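Local coordinates for periplasmic sensor hybrid histidine kinase (Anaeromyxobacter dehalogenans, PDB 4K0D), which probably acts as a phosphorelay sensor kinase that autophosphorylates on histidine with ATP, this chain being its periplasmic, helical-bundle sensor domain, at residues E27-H32 and R57-A62; S34-A39 and D50-A55; E90-A95 and A114-M119; A21-L26 and A64-L69; A39-P44 and T98-G103. One frame throughout, in Å; residues are numbered along the deposited sequence.

Interaction 1: E27-H32 and R57-A62; sequences ESAVLH and RRLEGA. With ZN (zinc ion), chain C.
An antiparallel helix pair of the sensor domain's helical bundle meets an intersubunit zinc site here: helix 16-42 runs against helix 46-68 with the segment axes 8.7 Å apart at an angle of 159°. Such close spacing depends on a small residue at the crossing. Ala29 points toward the partner helix, and its CB lies 3.6 Å from Leu59 CA, so methyl packs on backbone; Ala62 CB flanks the same methyl. Leu59, with CG anti to its backbone N, sends CD1 alongside Ala29 and up to Val30 CG2 at 3.7 Å, the two branched chains crossing obliquely. Phe89 of helix 73-102 touches both Val30 and Leu59, and Leu123 and Leu124 of helix 117-145 also pack on Val30.

The other side is polar. Arg58 stretches out fully from CG to NE and lays its guanidinium across the His32 side chain, the two planes 28° apart. Arg58 NH2 approaches Ser28 but has its salt bridge with Glu14 of the second subunit, a residue that also binds the zinc together with Asp10 of that subunit. A cationic group held so near the metal probably favours the acidic ligands in their charged form. His32 ND1 coordinates the zinc at 2.0 Å, while Arg58 NH1 sits over one face of the same imidazole, offset toward the rim and 3.4 Å from His32 CG.

Interaction 2: S34-A39 and D50-A55; sequences SLTARA and DALQAA
This is a tight, largely buried antiparallel helix-helix contact in the helical bundle, in the part of the hairpin of helices 16-42 and 46-68 that lies nearer its turn. The axes of the two segments approach to 8.4 Å and make an angle of 157°, a separation that requires small groups where the backbones come together. Thr36 and Leu52 mark that place, with their CA atoms 4.9 Å apart.

Thr36 carries the contact, and its two branches do different work. OG1 occupies the crowded position between the backbone N and the carbonyl carbon (chi1 53°), which turns the hydroxyl back along its own helix, where it is hydrogen-bonded to the carbonyl O of His32, one turn earlier, and more weakly to that of Val33. With its polar need met within helix 16-42, the oxygen can face an apolar surface: Thr36 OG1 rests 3.4 Å from Leu52 CA and 3.4 Å from Ala55 CB. No hydrogen bond passes between the two segments. The methyl branch goes the other way, Thr36 CG2 meeting Ala51 CB at 3.9 Å, so the threonine sits among three residues of segment 50-55.

Leu52 holds CG anti to its backbone N (chi1 166°) and reaches past the threonine toward the bundle interior, where Tyr40 also touches it and Leu96 of helix 73-102 packs on Ala37. At the far end of that reach, Leu52 CD1 lies 4.0 Å from Ala37 CB and 3.7 Å from Thr36 OG1.

Interaction 3: E90-A95 and A114-M119; sequences EKAAVA and ATLPPM
Ala92 presents a single methyl group to three side chains that converge on it from 114-119. Its CB points toward the other segment, whereas the CB of Leu116 is turned aside, and it is the end of the leucine that swings in: with CG anti to the carbonyl carbon (chi1 -75°), the CD2 branch arrives 3.5 Å from Ala92 CB. Leu116 CD2 also lies against the helix backbone, 4.0 Å from Ala93 N. From another direction comes Met119, a selenomethionine, whose chain bends at its last torsion (chi3 88°) so that Met119 SE, not the terminal methyl, is the nearest atom, 4.0 Å from Ala92 CB.

These contacts join helix 73-102 of the helical bundle to the lead-in and first turn of helix 117-145, where Pro117 and Pro118 follow directly on Leu116. Thr115 takes a marginal place, with OG1 weakly hydrogen-bonded to the carbonyl O of Arg112 and 4.1 Å from Ala92 CB. Leu116 reaches on to Ala37 of helix 16-42, and Val33 of that helix packs on Ala93, whose methyl also touches Leu56 of helix 46-68. Met119 leans in addition on Pro88 and Phe89, one turn before Ala92.

Interaction 4: A21-L26 and A64-L69; sequences AAAASL and ARFAAL
Ala21 opens the contact at its margin, its carbonyl O passing near the guanidinium of Arg65. Ala22, one residue on, is the point of closest backbone approach, its CA 5.1 Å from that of Phe66; its CB points at the partner helix and meets Leu69 CD1 at 3.6 Å. The Ala23 methyl lies 4.0 Å from Phe66 CE1, so the alanine run gives the phenylalanine a smooth helical surface to lean on. Ser25 faces Arg65, whose CG is anti to the carbonyl carbon and whose chain bends at chi3 (51°), bringing the guanidinium back toward segment 21-26. Contact is made with the carbon: Ser25 CB sits at the guanidinium edge, in its plane, 3.3 Å from Arg65 NH1; Ser25 OG and Arg65 NH1 are close, but the angle is too poor for a hydrogen bond. Leu26 then crosses Phe66 at about a right angle, its CD2 3.9 Å from Phe66 CD2. Phe66 is placed for this by a CG anti to the backbone N (chi1 180°), which sends the ring inward.

In this antiparallel hairpin the axes of segments 21-26 and 64-68 come within 8.7 Å, their directions 149° apart. Within the helical bundle, Phe66 touches Ser79 and Leu83 of helix 73-102 and makes an edge-to-face stack with Phe130 of helix 117-145; Lys71 makes a cation-pi contact with it, and Ala24 packs on Ala20 of the second subunit.

Interaction 5: A39-P44 and T98-G103; sequences AYALTP and TAVATG
Two anti torsions set up this contact: Tyr40 has CG anti to its backbone N (chi1 -176°), and Val100 has CG1 anti to its own (chi1 173°), so that the two side chains run past each other in opposite directions between two helix ends of the helical bundle. Helix 16-42 and helix 73-102 both finish here, and Val100 is the side chain of helix 73-102 that makes most of the contact.

Its CG1 lies over one face of the Tyr40 ring in a CH-pi contact, 3.9 Å from the centroid and 23° off the normal. The methyl is displaced toward the rim, which puts Val100 CG1 3.6 Å from Tyr40 CE2. Pro44, beyond the end of helix 16-42, crosses the valine at about a right angle and brings its CG to 3.7 Å from the same Val100 CG1, so one methyl touches both an aromatic face and a proline ring. The other branch, Val100 CG2, packs on Ala41 at its CA. Met49 and Arg48 of helix 46-68 also touch the tyrosine, and Ile109 of helix 106-114 touches Val100.

Helix 73-102 ends in a Schellman motif at Gly103, where a CB would be jammed against the carbonyl O of Thr102. One turn back, Thr98 O accepts both Thr102 N and the hydroxyl of Thr102. At the tip of the tyrosine, Tyr40 OH lies 3.5 Å from Ala101 CB.

How the interactions relate
From the N terminus, helix 16-42 contributes in turn to interactions 4, 1, 2 and 5. Helix 46-68 then folds back along it as a hairpin: interaction 2 closes the shortest loop, interaction 1 the next and interaction 4 the longest, each nested in the one after. Interaction 3 follows in series after these three, tying helix 73-102 to the start of helix 117-145, and touches interaction 2 through Ala37 and Leu116. Interaction 5 joins the ends of helices 16-42 and 73-102, shares Ala39 with interaction 2 and crosses all the others along the chain. Interaction 1 touches interactions 2, 3 and 4, whereas interactions 4 and 5 lie about 29 Å apart between centres.

Interaction 1: E27-H32 and R57-A62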
# COMPACT_ATOMS: atom_id res chain seq x y z
N GLU B 27 -7.47 -2.10 5.82
CA GLU B 27 -7.08 -3.46 6.22
C GLU B 27 -6.57 -3.46 7.69
O GLU B 27 -7.06 -4.22 8.52
CB GLU B 27 -6.04 -4.07 5.24
CG GLU B 27 -6.65 -4.66 3.93
CD GLU B 27 -5.68 -4.86 2.72
OE1 GLU B 27 -4.44 -4.79 2.89
OE2 GLU B 27 -6.17 -5.09 1.58
N SER B 28 -5.58 -2.63 7.98
CA SER B 28 -5.01 -2.50 9.35
C SER B 28 -6.03 -2.02 10.45
O SER B 28 -6.11 -2.59 11.57
CB SER B 28 -3.79 -1.60 9.27
OG SER B 28 -2.87 -1.80 10.31
N ALA B 29 -6.88 -1.07 10.11
CA ALA B 29 -7.85 -0.53 11.10
C ALA B 29 -8.81 -1.67 11.46
O ALA B 29 -9.33 -1.78 12.57
CB ALA B 29 -8.61 0.69 10.49
N VAL B 30 -9.11 -2.52 10.50
CA VAL B 30 -10.05 -3.57 10.72
C VAL B 30 -9.40 -4.61 11.62
O VAL B 30 -10.02 -5.02 12.62
CB VAL B 30 -10.53 -4.21 9.37
CG1 VAL B 30 -11.23 -5.52 9.60
CG2 VAL B 30 -11.44 -3.27 8.70
N LEU B 31 -8.16 -4.98 11.33
CA LEU B 31 -7.43 -5.88 12.21
C LEU B 31 -7.40 -5.31 13.60
O LEU B 31 -7.59 -6.02 14.57
CB LEU B 31 -5.99 -6.06 11.78
CG LEU B 31 -5.87 -7.03 10.60
CD1 LEU B 31 -4.52 -7.01 9.94
CD2 LEU B 31 -6.19 -8.45 11.07
N HIS B 32 -7.14 -4.01 13.68
CA HIS B 32 -6.84 -3.37 14.95
C HIS B 32 -8.13 -3.36 15.78
O HIS B 32 -8.08 -3.59 16.98
CB HIS B 32 -6.20 -1.98 14.80
CG HIS B 32 -5.77 -1.37 16.12
ND1 HIS B 32 -4.61 -1.72 16.75
CD2 HIS B 32 -6.38 -0.46 16.92
CE1 HIS B 32 -4.52 -1.09 17.92
NE2 HIS B 32 -5.57 -0.30 18.04
N ARG B 57 -12.57 4.75 16.21
CA ARG B 57 -12.38 6.06 15.57
C ARG B 57 -11.37 5.98 14.44
O ARG B 57 -11.57 6.59 13.38
CB ARG B 57 -11.93 7.13 16.59
CG ARG B 57 -12.99 7.39 17.69
N ARG B 58 -10.29 5.24 14.66
CA ARG B 58 -9.35 4.97 13.61
C ARG B 58 -9.99 4.26 12.38
O ARG B 58 -9.74 4.62 11.25
CB ARG B 58 -8.23 4.17 14.17
CG ARG B 58 -7.29 3.72 13.12
CD ARG B 58 -6.15 2.99 13.79
NE ARG B 58 -5.36 2.25 12.84
CZ ARG B 58 -4.44 1.34 13.17
NH1 ARG B 58 -4.16 1.11 14.44
NH2 ARG B 58 -3.81 0.67 12.21
N LEU B 59 -10.83 3.26 12.62
CA LEU B 59 -11.49 2.59 11.53
C LEU B 59 -12.41 3.55 10.81
O LEU B 59 -12.47 3.54 9.60
CB LEU B 59 -12.29 1.39 12.01
CG LEU B 59 -13.09 0.65 10.96
CD1 LEU B 59 -12.25 0.17 9.76
CD2 LEU B 59 -13.81 -0.54 11.65
N GLU B 60 -13.17 4.36 11.52
CA GLU B 60 -14.03 5.28 10.79
C GLU B 60 -13.18 6.23 9.89
O GLU B 60 -13.56 6.52 8.76
CB GLU B 60 -14.89 6.10 11.77
CG GLU B 60 -15.99 5.32 12.39
CD GLU B 60 -16.28 5.71 13.88
OE1 GLU B 60 -15.77 6.72 14.39
OE2 GLU B 60 -17.03 4.97 14.55
N GLY B 61 -12.02 6.67 10.38
CA GLY B 61 -11.13 7.54 9.60
C GLY B 61 -10.53 6.82 8.40
O GLY B 61 -10.45 7.37 7.32
N ALA B 62 -10.11 5.57 8.57
CA ALA B 62 -9.55 4.81 7.45
C ALA B 62 -10.61 4.55 6.39
O ALA B 62 -10.31 4.52 5.18
CB ALA B 62 -8.98 3.48 7.92
ZN ZN C . -3.14 -2.92 16.02

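Interaction 2: S34-A39 and D50-A55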
# COMPACT_ATOMS: atom_id res chain seq x y z
N SER B 34 -10.38 -5.68 15.62
CA SER B 34 -10.47 -7.05 16.06
C SER B 34 -9.54 -7.34 17.18
O SER B 34 -9.92 -8.06 18.10
CB SER B 34 -10.17 -8.01 14.92
OG SER B 34 -11.37 -8.21 14.22
N LEU B 35 -8.32 -6.84 17.10
CA LEU B 35 -7.35 -7.17 18.10
C LEU B 35 -7.67 -6.52 19.44
O LEU B 35 -7.52 -7.17 20.44
CB LEU B 35 -5.96 -6.80 17.67
CG LEU B 35 -4.85 -6.90 18.70
CD1 LEU B 35 -3.49 -7.18 18.09
CD2 LEU B 35 -4.79 -5.59 19.40
N THR B 36 -8.11 -5.27 19.45
CA THR B 36 -8.42 -4.59 20.70
C THR B 36 -9.72 -5.15 21.26
O THR B 36 -9.91 -5.19 22.45
CB THR B 36 -8.54 -3.05 20.52
OG1 THR B 36 -9.48 -2.75 19.47
CG2 THR B 36 -7.20 -2.44 20.18
N ALA B 37 -10.63 -5.59 20.41
CA ALA B 37 -11.89 -6.07 20.96
C ALA B 37 -11.64 -7.37 21.73
O ALA B 37 -12.16 -7.60 22.82
CB ALA B 37 -12.91 -6.31 19.90
N ARG B 38 -10.81 -8.21 21.13
CA ARG B 38 -10.48 -9.49 21.71
C ARG B 38 -9.70 -9.24 23.00
O ARG B 38 -9.90 -9.96 23.97
CB ARG B 38 -9.67 -10.29 20.70
CG ARG B 38 -8.82 -11.43 21.27
N ALA B 39 -8.81 -8.26 23.01
CA ALA B 39 -7.91 -8.20 24.13
C ALA B 39 -8.74 -7.70 25.30
O ALA B 39 -8.62 -8.19 26.38
CB ALA B 39 -6.77 -7.32 23.90
N ASP B 50 -10.29 1.72 26.41
CA ASP B 50 -9.87 2.94 25.72
C ASP B 50 -9.37 2.61 24.32
O ASP B 50 -9.70 3.30 23.39
CB ASP B 50 -8.74 3.65 26.46
CG ASP B 50 -9.25 4.45 27.70
OD1 ASP B 50 -10.46 4.76 27.78
OD2 ASP B 50 -8.43 4.83 28.55
N ALA B 51 -8.54 1.58 24.20
CA ALA B 51 -7.94 1.23 22.91
C ALA B 51 -9.00 0.76 21.90
O ALA B 51 -8.90 1.08 20.73
CB ALA B 51 -6.90 0.15 23.11
N LEU B 52 -9.99 0.00 22.35
CA LEU B 52 -11.03 -0.46 21.46
C LEU B 52 -11.79 0.74 20.94
O LEU B 52 -12.14 0.83 19.74
CB LEU B 52 -12.00 -1.36 22.22
CG LEU B 52 -13.32 -1.63 21.50
CD1 LEU B 52 -13.05 -2.28 20.16
CD2 LEU B 52 -14.24 -2.54 22.38
N GLN B 53 -12.06 1.65 21.85
CA GLN B 53 -12.68 2.90 21.50
C GLN B 53 -11.87 3.68 20.49
O GLN B 53 -12.41 4.17 19.49
CB GLN B 53 -12.76 3.78 22.72
CG GLN B 53 -14.01 4.51 22.73
CD GLN B 53 -15.11 3.59 23.15
OE1 GLN B 53 -14.89 2.55 23.79
NE2 GLN B 53 -16.32 3.96 22.80
N ALA B 54 -10.58 3.84 20.78
CA ALA B 54 -9.71 4.50 19.83
C ALA B 54 -9.67 3.74 18.50
O ALA B 54 -9.61 4.35 17.45
CB ALA B 54 -8.28 4.62 20.39
N ALA B 55 -9.67 2.41 18.52
CA ALA B 55 -9.59 1.63 17.28
C ALA B 55 -10.79 1.90 16.43
O ALA B 55 -10.72 1.92 15.23
CB ALA B 55 -9.49 0.08 17.58

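Interaction 3: E90-A95 and A114-M119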
# COMPACT_ATOMS: atom_id res chain seq x y z
N GLU B 90 -18.59 -2.39 12.91
CA GLU B 90 -18.37 -1.56 14.09
C GLU B 90 -19.46 -1.79 15.11
O GLU B 90 -19.20 -1.77 16.31
CB GLU B 90 -18.39 -0.08 13.74
CG GLU B 90 -17.10 0.45 13.22
CD GLU B 90 -17.04 1.95 13.30
OE1 GLU B 90 -16.58 2.46 14.33
OE2 GLU B 90 -17.45 2.61 12.35
N LYS B 91 -20.69 -1.96 14.63
CA LYS B 91 -21.83 -2.04 15.52
C LYS B 91 -21.70 -3.30 16.38
O LYS B 91 -21.95 -3.27 17.60
CB LYS B 91 -23.14 -2.03 14.74
CG LYS B 91 -24.38 -2.07 15.62
N ALA B 92 -21.27 -4.39 15.76
CA ALA B 92 -21.00 -5.63 16.50
C ALA B 92 -19.86 -5.44 17.49
O ALA B 92 -19.84 -6.04 18.58
CB ALA B 92 -20.64 -6.74 15.58
N ALA B 93 -18.89 -4.64 17.09
CA ALA B 93 -17.73 -4.47 17.95
C ALA B 93 -18.15 -3.69 19.19
O ALA B 93 -17.74 -4.02 20.26
CB ALA B 93 -16.60 -3.75 17.20
N VAL B 94 -18.95 -2.63 19.03
CA VAL B 94 -19.49 -1.86 20.14
C VAL B 94 -20.32 -2.76 21.06
O VAL B 94 -20.26 -2.64 22.29
CB VAL B 94 -20.34 -0.70 19.59
CG1 VAL B 94 -21.10 0.05 20.70
CG2 VAL B 94 -19.43 0.26 18.89
N ALA B 95 -21.07 -3.68 20.47
CA ALA B 95 -21.94 -4.55 21.25
C ALA B 95 -21.10 -5.54 22.05
O ALA B 95 -21.46 -5.90 23.17
CB ALA B 95 -22.89 -5.31 20.32
N ALA B 114 -17.89 -14.09 18.98
CA ALA B 114 -17.81 -15.03 17.92
C ALA B 114 -18.33 -14.43 16.67
O ALA B 114 -18.05 -14.91 15.65
CB ALA B 114 -18.62 -16.22 18.28
N THR B 115 -19.10 -13.38 16.79
CA THR B 115 -19.76 -12.79 15.66
C THR B 115 -18.86 -11.81 14.91
O THR B 115 -19.27 -11.18 13.98
CB THR B 115 -21.15 -12.19 16.02
OG1 THR B 115 -21.09 -10.80 16.09
CG2 THR B 115 -21.65 -12.61 17.29
N LEU B 116 -17.61 -11.73 15.29
CA LEU B 116 -16.74 -10.72 14.79
C LEU B 116 -15.86 -11.24 13.71
O LEU B 116 -15.84 -10.72 12.64
CB LEU B 116 -15.89 -10.14 15.88
CG LEU B 116 -16.49 -9.18 16.86
CD1 LEU B 116 -15.40 -8.32 17.33
CD2 LEU B 116 -17.59 -8.35 16.29
N PRO B 117 -15.10 -12.25 14.02
CA PRO B 117 -14.18 -12.81 13.03
C PRO B 117 -14.77 -13.12 11.64
O PRO B 117 -14.04 -12.94 10.66
CB PRO B 117 -13.70 -14.09 13.69
CG PRO B 117 -13.77 -13.77 15.17
CD PRO B 117 -15.05 -12.99 15.29
N PRO B 118 -16.03 -13.60 11.55
CA PRO B 118 -16.57 -13.88 10.21
C PRO B 118 -16.65 -12.59 9.44
O PRO B 118 -16.37 -12.58 8.25
CB PRO B 118 -18.00 -14.38 10.48
CG PRO B 118 -18.08 -14.73 11.90
CD PRO B 118 -16.92 -14.07 12.63
N MSE B 119 -17.05 -11.52 10.12
CA MSE B 119 -17.24 -10.24 9.49
C MSE B 119 -15.91 -9.66 9.15
O MSE B 119 -15.74 -9.09 8.06
CB MSE B 119 -17.99 -9.29 10.40
CG MSE B 119 -19.32 -9.86 10.82
SE MSE B 119 -20.19 -8.75 12.20
CE MSE B 119 -21.18 -7.47 11.17

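Interaction 4: A21-L26 and A64-L69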
# COMPACT_ATOMS: atom_id res chain seq x y z
N ALA B 21 -2.24 2.92 -0.22
CA ALA B 21 -1.96 3.18 1.17
C ALA B 21 -3.26 3.15 1.94
O ALA B 21 -3.32 2.61 3.03
CB ALA B 21 -1.23 4.53 1.35
N ALA B 22 -4.30 3.71 1.35
CA ALA B 22 -5.58 3.82 2.00
C ALA B 22 -6.28 2.45 2.14
O ALA B 22 -7.03 2.20 3.07
CB ALA B 22 -6.48 4.82 1.25
N ALA B 23 -6.01 1.56 1.19
CA ALA B 23 -6.46 0.21 1.23
C ALA B 23 -5.75 -0.57 2.37
O ALA B 23 -6.41 -1.23 3.18
CB ALA B 23 -6.22 -0.47 -0.11
N ALA B 24 -4.42 -0.47 2.42
CA ALA B 24 -3.68 -1.17 3.49
C ALA B 24 -4.11 -0.64 4.84
O ALA B 24 -4.25 -1.40 5.81
CB ALA B 24 -2.19 -1.00 3.32
N SER B 25 -4.31 0.66 4.91
CA SER B 25 -4.63 1.30 6.17
C SER B 25 -6.00 0.88 6.69
O SER B 25 -6.18 0.75 7.90
CB SER B 25 -4.63 2.81 6.00
OG SER B 25 -3.53 3.32 6.69
N LEU B 26 -6.94 0.64 5.78
CA LEU B 26 -8.26 0.19 6.17
C LEU B 26 -8.14 -1.28 6.63
O LEU B 26 -8.64 -1.65 7.68
CB LEU B 26 -9.24 0.34 5.02
CG LEU B 26 -10.66 -0.24 5.20
CD1 LEU B 26 -11.44 0.33 6.48
CD2 LEU B 26 -11.50 0.10 3.96
N ALA B 64 -13.07 6.45 5.72
CA ALA B 64 -13.38 7.72 5.07
C ALA B 64 -12.27 8.04 4.07
O ALA B 64 -12.57 8.39 2.93
CB ALA B 64 -13.59 8.85 6.10
N ARG B 65 -10.99 7.84 4.44
CA ARG B 65 -9.91 8.06 3.46
C ARG B 65 -10.05 7.16 2.26
O ARG B 65 -9.79 7.56 1.15
CB ARG B 65 -8.54 7.84 4.07
CG ARG B 65 -8.18 8.89 5.15
CD ARG B 65 -6.95 8.43 5.95
NE ARG B 65 -5.80 8.04 5.09
CZ ARG B 65 -5.21 6.84 5.13
NH1 ARG B 65 -5.66 5.93 5.98
NH2 ARG B 65 -4.15 6.56 4.34
N PHE B 66 -10.44 5.91 2.48
CA PHE B 66 -10.55 4.99 1.39
C PHE B 66 -11.72 5.30 0.49
O PHE B 66 -11.61 5.18 -0.72
CB PHE B 66 -10.71 3.58 1.91
CG PHE B 66 -10.84 2.54 0.83
CD1 PHE B 66 -9.72 2.13 0.14
CD2 PHE B 66 -12.06 1.93 0.59
CE1 PHE B 66 -9.84 1.12 -0.82
CE2 PHE B 66 -12.19 0.94 -0.34
CZ PHE B 66 -11.09 0.54 -1.06
N ALA B 67 -12.84 5.68 1.08
CA ALA B 67 -14.01 6.07 0.32
C ALA B 67 -13.74 7.33 -0.54
O ALA B 67 -14.38 7.52 -1.58
CB ALA B 67 -15.14 6.34 1.25
N ALA B 68 -12.79 8.16 -0.14
CA ALA B 68 -12.60 9.46 -0.83
C ALA B 68 -11.86 9.32 -2.15
O ALA B 68 -11.98 10.20 -3.00
CB ALA B 68 -11.86 10.42 0.04
N LEU B 69 -11.10 8.24 -2.33
CA LEU B 69 -10.21 8.16 -3.51
C LEU B 69 -10.92 7.56 -4.72
O LEU B 69 -11.76 6.68 -4.56
CB LEU B 69 -8.99 7.33 -3.18
CG LEU B 69 -8.08 7.98 -2.16
CD1 LEU B 69 -6.98 7.01 -1.58
CD2 LEU B 69 -7.46 9.28 -2.73

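Interaction 5: A39-P44 and T98-G103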
# COMPACT_ATOMS: atom_id res chain seq x y z
N ALA B 39 -8.81 -8.26 23.01
CA ALA B 39 -7.91 -8.20 24.13
C ALA B 39 -8.74 -7.70 25.30
O ALA B 39 -8.62 -8.19 26.38
CB ALA B 39 -6.77 -7.32 23.90
N TYR B 40 -9.63 -6.76 25.02
CA TYR B 40 -10.56 -6.26 26.01
C TYR B 40 -11.40 -7.37 26.63
O TYR B 40 -11.56 -7.43 27.84
CB TYR B 40 -11.47 -5.22 25.39
CG TYR B 40 -12.42 -4.58 26.36
CD1 TYR B 40 -11.99 -4.11 27.59
CD2 TYR B 40 -13.73 -4.40 26.03
CE1 TYR B 40 -12.89 -3.51 28.50
CE2 TYR B 40 -14.61 -3.80 26.89
CZ TYR B 40 -14.19 -3.35 28.12
OH TYR B 40 -15.10 -2.74 28.93
N ALA B 41 -11.97 -8.22 25.79
CA ALA B 41 -12.84 -9.26 26.27
C ALA B 41 -12.04 -10.26 27.10
O ALA B 41 -12.51 -10.69 28.12
CB ALA B 41 -13.49 -9.94 25.10
N LEU B 42 -10.80 -10.55 26.71
CA LEU B 42 -9.98 -11.45 27.50
C LEU B 42 -9.62 -10.87 28.85
O LEU B 42 -9.56 -11.59 29.85
CB LEU B 42 -8.68 -11.79 26.81
CG LEU B 42 -8.95 -12.68 25.61
CD1 LEU B 42 -7.66 -12.95 24.83
CD2 LEU B 42 -9.63 -13.96 26.08
N THR B 43 -9.34 -9.57 28.88
CA THR B 43 -8.78 -8.97 30.07
C THR B 43 -9.36 -7.58 30.25
O THR B 43 -8.74 -6.59 29.88
CB THR B 43 -7.25 -8.89 29.98
OG1 THR B 43 -6.71 -10.21 29.78
CG2 THR B 43 -6.69 -8.37 31.27
N PRO B 44 -10.57 -7.52 30.79
CA PRO B 44 -11.30 -6.25 30.89
C PRO B 44 -10.56 -5.28 31.79
O PRO B 44 -10.39 -5.50 32.98
CB PRO B 44 -12.66 -6.68 31.45
CG PRO B 44 -12.78 -8.16 31.03
CD PRO B 44 -11.39 -8.67 31.19
N THR B 98 -19.67 -3.27 24.90
CA THR B 98 -20.68 -2.83 25.81
C THR B 98 -21.06 -4.03 26.69
O THR B 98 -21.35 -3.91 27.88
CB THR B 98 -21.85 -2.27 24.99
OG1 THR B 98 -22.51 -1.24 25.72
CG2 THR B 98 -22.86 -3.34 24.66
N ALA B 99 -20.99 -5.21 26.11
CA ALA B 99 -21.32 -6.41 26.86
C ALA B 99 -20.27 -6.68 27.95
O ALA B 99 -20.60 -6.98 29.09
CB ALA B 99 -21.44 -7.58 25.94
N VAL B 100 -19.00 -6.60 27.58
CA VAL B 100 -17.94 -6.74 28.53
C VAL B 100 -18.13 -5.65 29.56
O VAL B 100 -18.09 -5.90 30.74
CB VAL B 100 -16.56 -6.69 27.88
CG1 VAL B 100 -15.46 -6.66 28.94
CG2 VAL B 100 -16.37 -7.91 26.93
N ALA B 101 -18.38 -4.43 29.15
CA ALA B 101 -18.43 -3.36 30.13
C ALA B 101 -19.57 -3.51 31.16
O ALA B 101 -19.36 -3.28 32.33
CB ALA B 101 -18.51 -1.98 29.46
N THR B 102 -20.77 -3.83 30.70
CA THR B 102 -21.95 -3.82 31.54
C THR B 102 -22.01 -5.06 32.36
O THR B 102 -22.95 -5.25 33.13
CB THR B 102 -23.23 -3.83 30.74
OG1 THR B 102 -23.23 -5.00 29.92
CG2 THR B 102 -23.35 -2.60 29.85
N GLY B 103 -21.03 -5.95 32.21
CA GLY B 103 -20.91 -7.04 33.17
C GLY B 103 -21.54 -8.31 32.69
O GLY B 103 -22.09 -9.10 33.47